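Local atomic coordinates of catalase (Pseudomonas syringae, PDB entry 1M7S), a protein that breaks down hydrogen peroxide into water and oxygen with the help of a bound heme, protecting the cell from peroxide damage. Residues Phe62-Ile68 against Lys285-Met290; His206-Phe210 against Thr276-Pro280; Ser451-Lys455 against Leu478-Asp484. One frame throughout, in Å; residues are numbered along the deposited sequence.

Contact 1. Residues Phe62-Ile68 against Lys285-Met290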
loop_
_atom_site.group_PDB
_atom_site.type_symbol
_atom_site.label_atom_id
_atom_site.label_comp_id
_atom_site.label_asym_id
_atom_site.label_seq_id
_atom_site.Cartn_x
_atom_site.Cartn_y
_atom_site.Cartn_z
ATOM N N PHE A 62 -30.695 15.626 -9.589
ATOM C CA PHE A 62 -30.764 17.075 -9.760
ATOM C C PHE A 62 -31.484 17.305 -11.119
ATOM O O PHE A 62 -31.134 16.555 -12.043
ATOM C CB PHE A 62 -29.363 17.672 -9.908
ATOM C CG PHE A 62 -29.270 19.083 -10.432
ATOM C CD1 PHE A 62 -29.599 20.134 -9.602
ATOM C CD2 PHE A 62 -28.898 19.310 -11.761
ATOM C CE1 PHE A 62 -29.535 21.426 -10.096
ATOM C CE2 PHE A 62 -28.875 20.615 -12.272
ATOM C CZ PHE A 62 -29.180 21.665 -11.421
ATOM N N THR A 63 -32.366 18.270 -11.099
ATOM C CA THR A 63 -33.059 18.570 -12.380
ATOM C C THR A 63 -32.819 20.033 -12.734
ATOM O O THR A 63 -33.190 20.888 -11.957
ATOM C CB THR A 63 -34.540 18.194 -12.227
ATOM O OG1 THR A 63 -34.621 16.755 -12.102
ATOM C CG2 THR A 63 -35.321 18.586 -13.488
ATOM N N ALA A 64 -32.210 20.311 -13.878
ATOM C CA ALA A 64 -32.056 21.719 -14.257
ATOM C C ALA A 64 -33.364 22.358 -14.723
ATOM O O ALA A 64 -34.259 21.695 -15.271
ATOM C CB ALA A 64 -31.006 21.856 -15.321
ATOM N N SER A 65 -33.428 23.685 -14.599
ATOM C CA SER A 65 -34.668 24.366 -14.953
ATOM C C SER A 65 -34.526 25.697 -15.666
ATOM O O SER A 65 -35.541 26.420 -15.672
ATOM C CB SER A 65 -35.490 24.616 -13.683
ATOM O OG SER A 65 -34.788 25.421 -12.748
ATOM N N ALA A 66 -33.355 26.075 -16.147
ATOM C CA ALA A 66 -33.265 27.386 -16.784
ATOM C C ALA A 66 -32.449 27.283 -18.062
ATOM O O ALA A 66 -31.784 26.277 -18.288
ATOM C CB ALA A 66 -32.603 28.379 -15.817
ATOM N N ASP A 67 -32.497 28.366 -18.833
ATOM C CA ASP A 67 -31.692 28.430 -20.046
ATOM C C ASP A 67 -30.390 29.150 -19.692
ATOM O O ASP A 67 -30.405 30.394 -19.543
ATOM C CB ASP A 67 -32.375 29.221 -21.171
ATOM C CG ASP A 67 -31.509 29.305 -22.411
ATOM O OD1 ASP A 67 -31.939 29.993 -23.383
ATOM O OD2 ASP A 67 -30.412 28.712 -22.499
ATOM N N ILE A 68 -29.309 28.416 -19.514
ATOM C CA ILE A 68 -28.022 29.066 -19.253
ATOM C C ILE A 68 -27.019 28.614 -20.304
ATOM O O ILE A 68 -25.790 28.647 -20.146
ATOM C CB ILE A 68 -27.466 28.988 -17.825
ATOM C CG1 ILE A 68 -27.312 27.539 -17.366
ATOM C CG2 ILE A 68 -28.309 29.795 -16.828
ATOM C CD1 ILE A 68 -26.457 27.433 -16.109
ATOM N N LYS A 285 -29.600 33.782 -9.735
ATOM C CA LYS A 285 -30.560 33.215 -10.662
ATOM C C LYS A 285 -30.708 31.711 -10.393
ATOM O O LYS A 285 -29.716 31.002 -10.323
ATOM C CB LYS A 285 -30.081 33.421 -12.111
ATOM C CG LYS A 285 -30.791 32.579 -13.163
ATOM C CD LYS A 285 -30.409 32.890 -14.593
ATOM C CE LYS A 285 -31.358 32.103 -15.527
ATOM N NZ LYS A 285 -31.305 32.639 -16.922
ATOM N N LYS A 286 -31.946 31.250 -10.194
ATOM C CA LYS A 286 -32.123 29.807 -9.940
ATOM C C LYS A 286 -31.923 28.990 -11.197
ATOM O O LYS A 286 -32.416 29.362 -12.301
ATOM C CB LYS A 286 -33.537 29.569 -9.386
ATOM C CG LYS A 286 -33.788 28.091 -9.098
ATOM C CD LYS A 286 -34.951 27.913 -8.134
ATOM C CE LYS A 286 -36.267 28.393 -8.703
ATOM N NZ LYS A 286 -36.322 28.425 -10.183
ATOM N N ILE A 287 -31.168 27.888 -11.145
ATOM C CA ILE A 287 -30.917 27.078 -12.315
ATOM C C ILE A 287 -31.316 25.614 -12.185
ATOM O O ILE A 287 -31.151 24.869 -13.178
ATOM C CB ILE A 287 -29.434 27.116 -12.753
ATOM C CG1 ILE A 287 -28.464 26.589 -11.669
ATOM C CG2 ILE A 287 -29.035 28.534 -13.154
ATOM C CD1 ILE A 287 -27.066 26.391 -12.293
ATOM N N GLY A 288 -31.864 25.221 -11.040
ATOM C CA GLY A 288 -32.256 23.807 -10.904
ATOM C C GLY A 288 -32.612 23.510 -9.431
ATOM O O GLY A 288 -32.518 24.369 -8.563
ATOM N N GLN A 289 -32.846 22.218 -9.216
ATOM C CA GLN A 289 -33.280 21.748 -7.892
ATOM C C GLN A 289 -32.786 20.329 -7.688
ATOM O O GLN A 289 -32.827 19.480 -8.581
ATOM C CB GLN A 289 -34.786 21.875 -7.638
ATOM C CG GLN A 289 -35.227 21.343 -6.270
ATOM C CD GLN A 289 -36.736 21.556 -6.069
ATOM O OE1 GLN A 289 -37.451 20.556 -6.202
ATOM N NE2 GLN A 289 -37.235 22.724 -5.720
ATOM N N MET A 290 -32.275 20.105 -6.448
ATOM C CA MET A 290 -31.781 18.755 -6.128
ATOM C C MET A 290 -32.625 18.180 -4.980
ATOM O O MET A 290 -33.012 18.896 -4.065
ATOM C CB MET A 290 -30.295 18.830 -5.723
ATOM C CG MET A 290 -29.743 17.475 -5.266
ATOM S SD MET A 290 -27.924 17.507 -5.069
ATOM C CE MET A 290 -27.755 18.755 -3.833
HETATM O O HOH W 1 -35.469 28.132 -12.566
HETATM O O HOH W 2 -30.575 25.388 -15.737
HETATM O O HOH W 3 -33.689 30.919 -17.760
#

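Contact 2. Residues His206-Phe210 against Thr276-Pro280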
loop_
_atom_site.group_PDB
_atom_site.type_symbol
_atom_site.label_atom_id
_atom_site.label_comp_id
_atom_site.label_asym_id
_atom_site.label_seq_id
_atom_site.Cartn_x
_atom_site.Cartn_y
_atom_site.Cartn_z
ATOM N N HIS A 206 -17.537 33.037 -18.330
ATOM C CA HIS A 206 -18.188 33.792 -17.304
ATOM C C HIS A 206 -17.706 33.195 -15.939
ATOM O O HIS A 206 -17.431 32.011 -15.940
ATOM C CB HIS A 206 -19.701 33.762 -17.265
ATOM C CG HIS A 206 -20.360 34.532 -18.377
ATOM N ND1 HIS A 206 -20.364 34.006 -19.664
ATOM C CD2 HIS A 206 -21.019 35.699 -18.403
ATOM C CE1 HIS A 206 -21.010 34.852 -20.469
ATOM N NE2 HIS A 206 -21.423 35.868 -19.731
ATOM N N TYR A 207 -17.566 34.059 -14.940
ATOM C CA TYR A 207 -17.182 33.548 -13.618
ATOM C C TYR A 207 -18.458 33.381 -12.808
ATOM O O TYR A 207 -19.278 34.305 -12.680
ATOM C CB TYR A 207 -16.195 34.524 -12.944
ATOM C CG TYR A 207 -14.828 34.460 -13.597
ATOM C CD1 TYR A 207 -14.438 35.400 -14.568
ATOM C CD2 TYR A 207 -13.937 33.448 -13.285
ATOM C CE1 TYR A 207 -13.199 35.316 -15.156
ATOM C CE2 TYR A 207 -12.682 33.365 -13.870
ATOM C CZ TYR A 207 -12.320 34.298 -14.832
ATOM O OH TYR A 207 -11.088 34.246 -15.448
ATOM N N VAL A 208 -18.632 32.217 -12.196
ATOM C CA VAL A 208 -19.897 31.978 -11.484
ATOM C C VAL A 208 -19.684 31.405 -10.093
ATOM O O VAL A 208 -18.856 30.499 -9.924
ATOM C CB VAL A 208 -20.655 30.902 -12.328
ATOM C CG1 VAL A 208 -21.939 30.522 -11.650
ATOM C CG2 VAL A 208 -20.956 31.383 -13.753
ATOM N N LYS A 209 -20.476 31.867 -9.143
ATOM C CA LYS A 209 -20.518 31.265 -7.823
ATOM C C LYS A 209 -21.801 30.423 -7.715
ATOM O O LYS A 209 -22.851 30.769 -8.253
ATOM C CB LYS A 209 -20.484 32.329 -6.758
ATOM C CG LYS A 209 -19.037 32.794 -6.550
ATOM C CD LYS A 209 -19.065 33.671 -5.287
ATOM C CE LYS A 209 -17.633 34.115 -5.017
ATOM N NZ LYS A 209 -17.204 33.829 -3.654
ATOM N N PHE A 210 -21.736 29.271 -7.057
ATOM C CA PHE A 210 -22.873 28.368 -6.873
ATOM C C PHE A 210 -23.337 28.339 -5.423
ATOM O O PHE A 210 -22.521 28.310 -4.485
ATOM C CB PHE A 210 -22.463 26.918 -7.198
ATOM C CG PHE A 210 -22.121 26.681 -8.636
ATOM C CD1 PHE A 210 -23.142 26.485 -9.581
ATOM C CD2 PHE A 210 -20.822 26.638 -9.080
ATOM C CE1 PHE A 210 -22.838 26.276 -10.906
ATOM C CE2 PHE A 210 -20.510 26.398 -10.389
ATOM C CZ PHE A 210 -21.518 26.215 -11.335
ATOM N N THR A 276 -11.860 34.176 0.478
ATOM C CA THR A 276 -12.362 34.754 1.694
ATOM C C THR A 276 -13.462 35.782 1.466
ATOM O O THR A 276 -13.974 36.355 2.432
ATOM C CB THR A 276 -11.220 35.427 2.508
ATOM O OG1 THR A 276 -10.694 36.609 1.857
ATOM C CG2 THR A 276 -10.189 34.360 2.781
ATOM N N LYS A 277 -14.032 35.854 0.232
ATOM C CA LYS A 277 -15.041 36.843 -0.032
ATOM C C LYS A 277 -16.315 36.303 -0.671
ATOM O O LYS A 277 -16.281 35.398 -1.509
ATOM C CB LYS A 277 -14.455 37.855 -1.105
ATOM C CG LYS A 277 -13.245 38.665 -0.646
ATOM C CD LYS A 277 -13.633 39.701 0.420
ATOM C CE LYS A 277 -12.427 40.571 0.776
ATOM N NZ LYS A 277 -11.512 39.697 1.608
ATOM N N ILE A 278 -17.421 36.914 -0.262
ATOM C CA ILE A 278 -18.694 36.658 -0.952
ATOM C C ILE A 278 -18.838 37.790 -1.997
ATOM O O ILE A 278 -18.037 38.717 -1.979
ATOM C CB ILE A 278 -19.903 36.695 -0.018
ATOM C CG1 ILE A 278 -20.104 38.054 0.665
ATOM C CG2 ILE A 278 -19.771 35.620 1.070
ATOM C CD1 ILE A 278 -21.542 38.221 1.167
ATOM N N TRP A 279 -19.821 37.726 -2.867
ATOM C CA TRP A 279 -20.060 38.838 -3.808
ATOM C C TRP A 279 -21.405 39.456 -3.372
ATOM O O TRP A 279 -22.457 38.915 -3.711
ATOM C CB TRP A 279 -20.188 38.296 -5.218
ATOM C CG TRP A 279 -18.989 37.654 -5.835
ATOM C CD1 TRP A 279 -17.683 37.685 -5.403
ATOM C CD2 TRP A 279 -18.968 36.975 -7.097
ATOM N NE1 TRP A 279 -16.868 37.026 -6.290
ATOM C CE2 TRP A 279 -17.649 36.583 -7.346
ATOM C CE3 TRP A 279 -19.980 36.636 -8.019
ATOM C CZ2 TRP A 279 -17.274 35.855 -8.463
ATOM C CZ3 TRP A 279 -19.589 35.935 -9.156
ATOM C CH2 TRP A 279 -18.272 35.532 -9.374
ATOM N N PRO A 280 -21.342 40.489 -2.560
ATOM C CA PRO A 280 -22.492 41.027 -1.876
ATOM C C PRO A 280 -23.618 41.534 -2.755
ATOM O O PRO A 280 -24.772 41.303 -2.364
ATOM C CB PRO A 280 -22.021 42.193 -0.972
ATOM C CG PRO A 280 -20.527 42.099 -1.065
ATOM C CD PRO A 280 -20.095 41.123 -2.145
#

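Contact 3. Residues Ser451-Lys455 against Leu478-Asp484. Unlike the reference sequence in segment 451-455: Tyr452 (reference Val).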
loop_
_atom_site.group_PDB
_atom_site.type_symbol
_atom_site.label_atom_id
_atom_site.label_comp_id
_atom_site.label_asym_id
_atom_site.label_seq_id
_atom_site.Cartn_x
_atom_site.Cartn_y
_atom_site.Cartn_z
ATOM N N SER A 451 -7.415 42.552 17.570
ATOM C CA SER A 451 -7.327 43.747 16.716
ATOM C C SER A 451 -8.045 43.501 15.398
ATOM O O SER A 451 -8.695 44.412 14.847
ATOM C CB SER A 451 -5.880 44.203 16.503
ATOM O OG SER A 451 -5.140 43.418 15.581
ATOM N N TYR A 452 -7.939 42.262 14.881
ATOM C CA TYR A 452 -8.677 41.936 13.648
ATOM C C TYR A 452 -10.164 42.055 13.842
ATOM O O TYR A 452 -10.879 42.629 13.019
ATOM C CB TYR A 452 -8.311 40.532 13.148
ATOM C CG TYR A 452 -6.827 40.370 12.821
ATOM C CD1 TYR A 452 -6.295 39.072 12.773
ATOM C CD2 TYR A 452 -6.007 41.429 12.473
ATOM C CE1 TYR A 452 -4.965 38.888 12.438
ATOM C CE2 TYR A 452 -4.669 41.256 12.166
ATOM C CZ TYR A 452 -4.151 39.971 12.138
ATOM O OH TYR A 452 -2.831 39.766 11.844
ATOM N N LEU A 453 -10.708 41.559 14.952
ATOM C CA LEU A 453 -12.117 41.601 15.266
ATOM C C LEU A 453 -12.556 43.044 15.526
ATOM O O LEU A 453 -13.625 43.476 15.085
ATOM C CB LEU A 453 -12.384 40.728 16.491
ATOM C CG LEU A 453 -11.940 39.250 16.390
ATOM C CD1 LEU A 453 -12.460 38.507 17.633
ATOM C CD2 LEU A 453 -12.504 38.663 15.102
ATOM N N TYR A 454 -11.679 43.779 16.189
ATOM C CA TYR A 454 -11.982 45.208 16.494
ATOM C C TYR A 454 -12.023 46.022 15.231
ATOM O O TYR A 454 -12.789 46.986 15.109
ATOM C CB TYR A 454 -10.866 45.774 17.407
ATOM C CG TYR A 454 -11.274 47.142 17.970
ATOM C CD1 TYR A 454 -12.007 47.208 19.137
ATOM C CD2 TYR A 454 -10.936 48.302 17.293
ATOM C CE1 TYR A 454 -12.414 48.444 19.661
ATOM C CE2 TYR A 454 -11.367 49.531 17.808
ATOM C CZ TYR A 454 -12.069 49.579 18.989
ATOM O OH TYR A 454 -12.481 50.807 19.483
ATOM N N LYS A 455 -11.197 45.675 14.258
ATOM C CA LYS A 455 -11.183 46.424 12.990
ATOM C C LYS A 455 -12.402 46.072 12.161
ATOM O O LYS A 455 -12.898 46.952 11.455
ATOM C CB LYS A 455 -9.853 46.159 12.301
ATOM C CG LYS A 455 -9.670 46.812 10.947
ATOM C CD LYS A 455 -9.613 48.333 11.074
ATOM C CE LYS A 455 -9.153 48.847 9.704
ATOM N NZ LYS A 455 -9.644 50.205 9.419
ATOM N N LEU A 478 -3.223 48.507 18.105
ATOM C CA LEU A 478 -2.958 47.612 16.986
ATOM C C LEU A 478 -4.033 47.852 15.912
ATOM O O LEU A 478 -3.679 48.069 14.755
ATOM C CB LEU A 478 -2.941 46.149 17.409
ATOM C CG LEU A 478 -1.776 45.609 18.222
ATOM C CD1 LEU A 478 -2.088 44.156 18.617
ATOM C CD2 LEU A 478 -0.429 45.557 17.520
ATOM N N ALA A 479 -5.324 47.924 16.219
ATOM C CA ALA A 479 -6.295 48.130 15.128
ATOM C C ALA A 479 -6.132 49.432 14.358
ATOM O O ALA A 479 -6.370 49.506 13.149
ATOM C CB ALA A 479 -7.705 48.036 15.655
ATOM N N ALA A 480 -5.719 50.520 15.023
ATOM C CA ALA A 480 -5.545 51.802 14.349
ATOM C C ALA A 480 -4.564 51.748 13.198
ATOM O O ALA A 480 -4.724 52.542 12.254
ATOM C CB ALA A 480 -5.066 52.825 15.405
ATOM N N SER A 481 -3.556 50.886 13.223
ATOM C CA SER A 481 -2.571 50.722 12.191
ATOM C C SER A 481 -3.014 49.730 11.103
ATOM O O SER A 481 -2.207 49.538 10.204
ATOM C CB SER A 481 -1.240 50.150 12.705
ATOM O OG SER A 481 -0.814 50.693 13.936
ATOM N N LEU A 482 -4.151 49.056 11.256
ATOM C CA LEU A 482 -4.575 48.080 10.259
ATOM C C LEU A 482 -5.217 48.814 9.089
ATOM O O LEU A 482 -5.809 49.874 9.303
ATOM C CB LEU A 482 -5.566 47.052 10.851
ATOM C CG LEU A 482 -4.933 46.016 11.802
ATOM C CD1 LEU A 482 -5.972 45.153 12.516
ATOM C CD2 LEU A 482 -3.914 45.122 11.095
ATOM N N LYS A 483 -5.080 48.283 7.881
ATOM C CA LYS A 483 -5.713 48.946 6.738
ATOM C C LYS A 483 -6.999 48.261 6.338
ATOM O O LYS A 483 -7.278 47.077 6.546
ATOM C CB LYS A 483 -4.684 49.114 5.609
ATOM C CG LYS A 483 -3.471 49.926 6.053
ATOM C CD LYS A 483 -3.863 51.282 6.638
ATOM C CE LYS A 483 -2.749 51.880 7.489
ATOM N NZ LYS A 483 -1.413 51.809 6.838
ATOM N N ASP A 484 -7.932 49.031 5.786
ATOM C CA ASP A 484 -9.223 48.549 5.327
ATOM C C ASP A 484 -9.044 47.564 4.176
ATOM O O ASP A 484 -9.262 47.885 2.995
ATOM C CB ASP A 484 -10.079 49.729 4.865
ATOM C CG ASP A 484 -10.412 50.730 5.943
ATOM O OD1 ASP A 484 -10.710 50.309 7.083
ATOM O OD2 ASP A 484 -10.416 51.946 5.657
ATOM O OXT ASP A 484 -8.760 46.370 4.454
HETATM O O HOH W 4 -7.664 51.033 11.226
#

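Contact 1. Residues Phe62-Ile68 against Lys285-Met290
Two antiparallel strands of the catalase beta-barrel are joined here, with three backbone hydrogen bonds carrying the pairing: Thr63 N to Gln289 O (2.8 Å), Gln289 N to Thr63 O (3.1 Å) and Ser65 N to Ile287 O (2.9 Å). The first two enclose the hydrogen-bonded pair Thr63-Gln289, flanked by the non-hydrogen-bonded pairs Phe62-Met290 and Ala64-Gly288. Beyond Ser65, water bridges the gap: one molecule accepts from Ala66 N (2.9 Å) and lies 2.7 Å from Ile287 O, another accepts from Asp67 N (3.0 Å) and Lys285 NZ (3.1 Å). Apolar contacts join Phe62 CD1 to Met290 CB (4.2 Å) and Ile68 CG2 to Ile287 CG2 (4.0 Å). Phe62 CE1 comes 3.7 Å from Gly288 CA, where a CB on residue 288 would clash with the ring. Ile287 and Gly288 form a classic beta bulge opposite Leu255 on the other neighbouring strand. Main-chain bonding thus fixes the register, while water bridges the splaying end.

Contact 2. Residues His206-Phe210 against Thr276-Pro280
Lys209 reaches from strand 205-214 to the loop 276-280 along the face of the Trp279 indole. Its chi1 is m, and chi2 and chi3 are both t, so the aliphatic chain is extended until chi4, at -128° between wells, turns the ammonium at the tip. CE then sits 3.4 Å from the centroid of the five-membered ring of Trp279, 16° off the ring normal, a CH-pi contact. NZ of Lys209 lies 4.4 Å from the same centroid, 22° off the normal, close enough for a cation-pi interaction, and donates a hydrogen bond to Lys277 O (2.8 Å). Val193 O is a second acceptor for this ammonium.

Trp279, with chi1 m and chi2 -13°, directs its six-membered ring back to the strand. There CH2 lies 4.3 Å from Tyr207 CB and 3.7 Å from Tyr207 O, the carbonyl meeting the ring edge. Tyr207, also m, sends its hydroxyl away from the loop to Glu321. NE1 of the indole is bonded to Pro272 O. The side chain of Lys277 leads away from the strand, its ammonium salt-bridged to Asp274 and hydrogen-bonded to Glu409 O; its backbone carbonyl meets Lys209.

The loop connects barrel strands 252-260 and 284-295, and the contact holds it against strand 205-214. With the lysine charge met by carbonyl oxygens and an aromatic face, a buried ammonium is accommodated without a carboxylate among these partners.

Contact 3. Residues Ser451-Lys455 against Leu478-Asp484
A salt bridge between Lys455 NZ and Asp484 OD1, 2.6 Å long and also a hydrogen bond, links helix 443-456 to the last residue of the chain. The same ammonium donates to a water (NZ to water oxygen 2.8 Å) that in turn lies 2.8 Å from Ala479 O and 2.9 Å from Leu482 O, so Lys455 also holds the turn at 479-482. Within that turn Leu482 N bonds to Ala479 O at 3.0 Å.

Beneath the polar end, the lysine chain lies along the tail: Lys455 CE is 3.5 Å from Leu482 O, and Lys455 CB is 4.0 Å from Leu482 CD1. Leu482 turns back toward the helix, where its CD1 also meets the edge of the Tyr452 ring (3.7 Å from CD2). Tyr452, which differs from the reference sequence, bonds through its hydroxyl to Ser163 O, and Phe412 touches both Lys455 and Leu482. Farther back the helices come close, with Ser451 CA 4.8 Å from Ala479 CA. The small Ser451 and Ala479 permit this, their CB atoms 4.3 Å apart, while flanking contacts place Ser451 CB 3.6 Å from Leu478 CB and Ala479 CB 3.6 Å from Tyr454 CD2.

The contact joins two helices of the C-terminal helical domain. One lysine combines apolar packing along its chain with charge and water bonding at its tip, holding the C-terminal tail to the helix.

How the contacts relate
From the N terminus, contact 1 opens at the end of strand 55-64 and closes 217 residues later on strand 284-295, pairing two strands far apart in the sequence. Contact 2 is nested inside that loop: strand 205-214 meets the connection between strands 252-260 and 284-295, shortly before the chain reaches contact 1 again. Both reach the same sheet, their centres about 18 Å apart. Contact 3 follows in series and closes a short, largely helical excursion at the C terminus. Its centre lies about 42 Å from that of contact 1 but about 25 Å from that of contact 2, whose loop also touches helix 413-421 through Gln414.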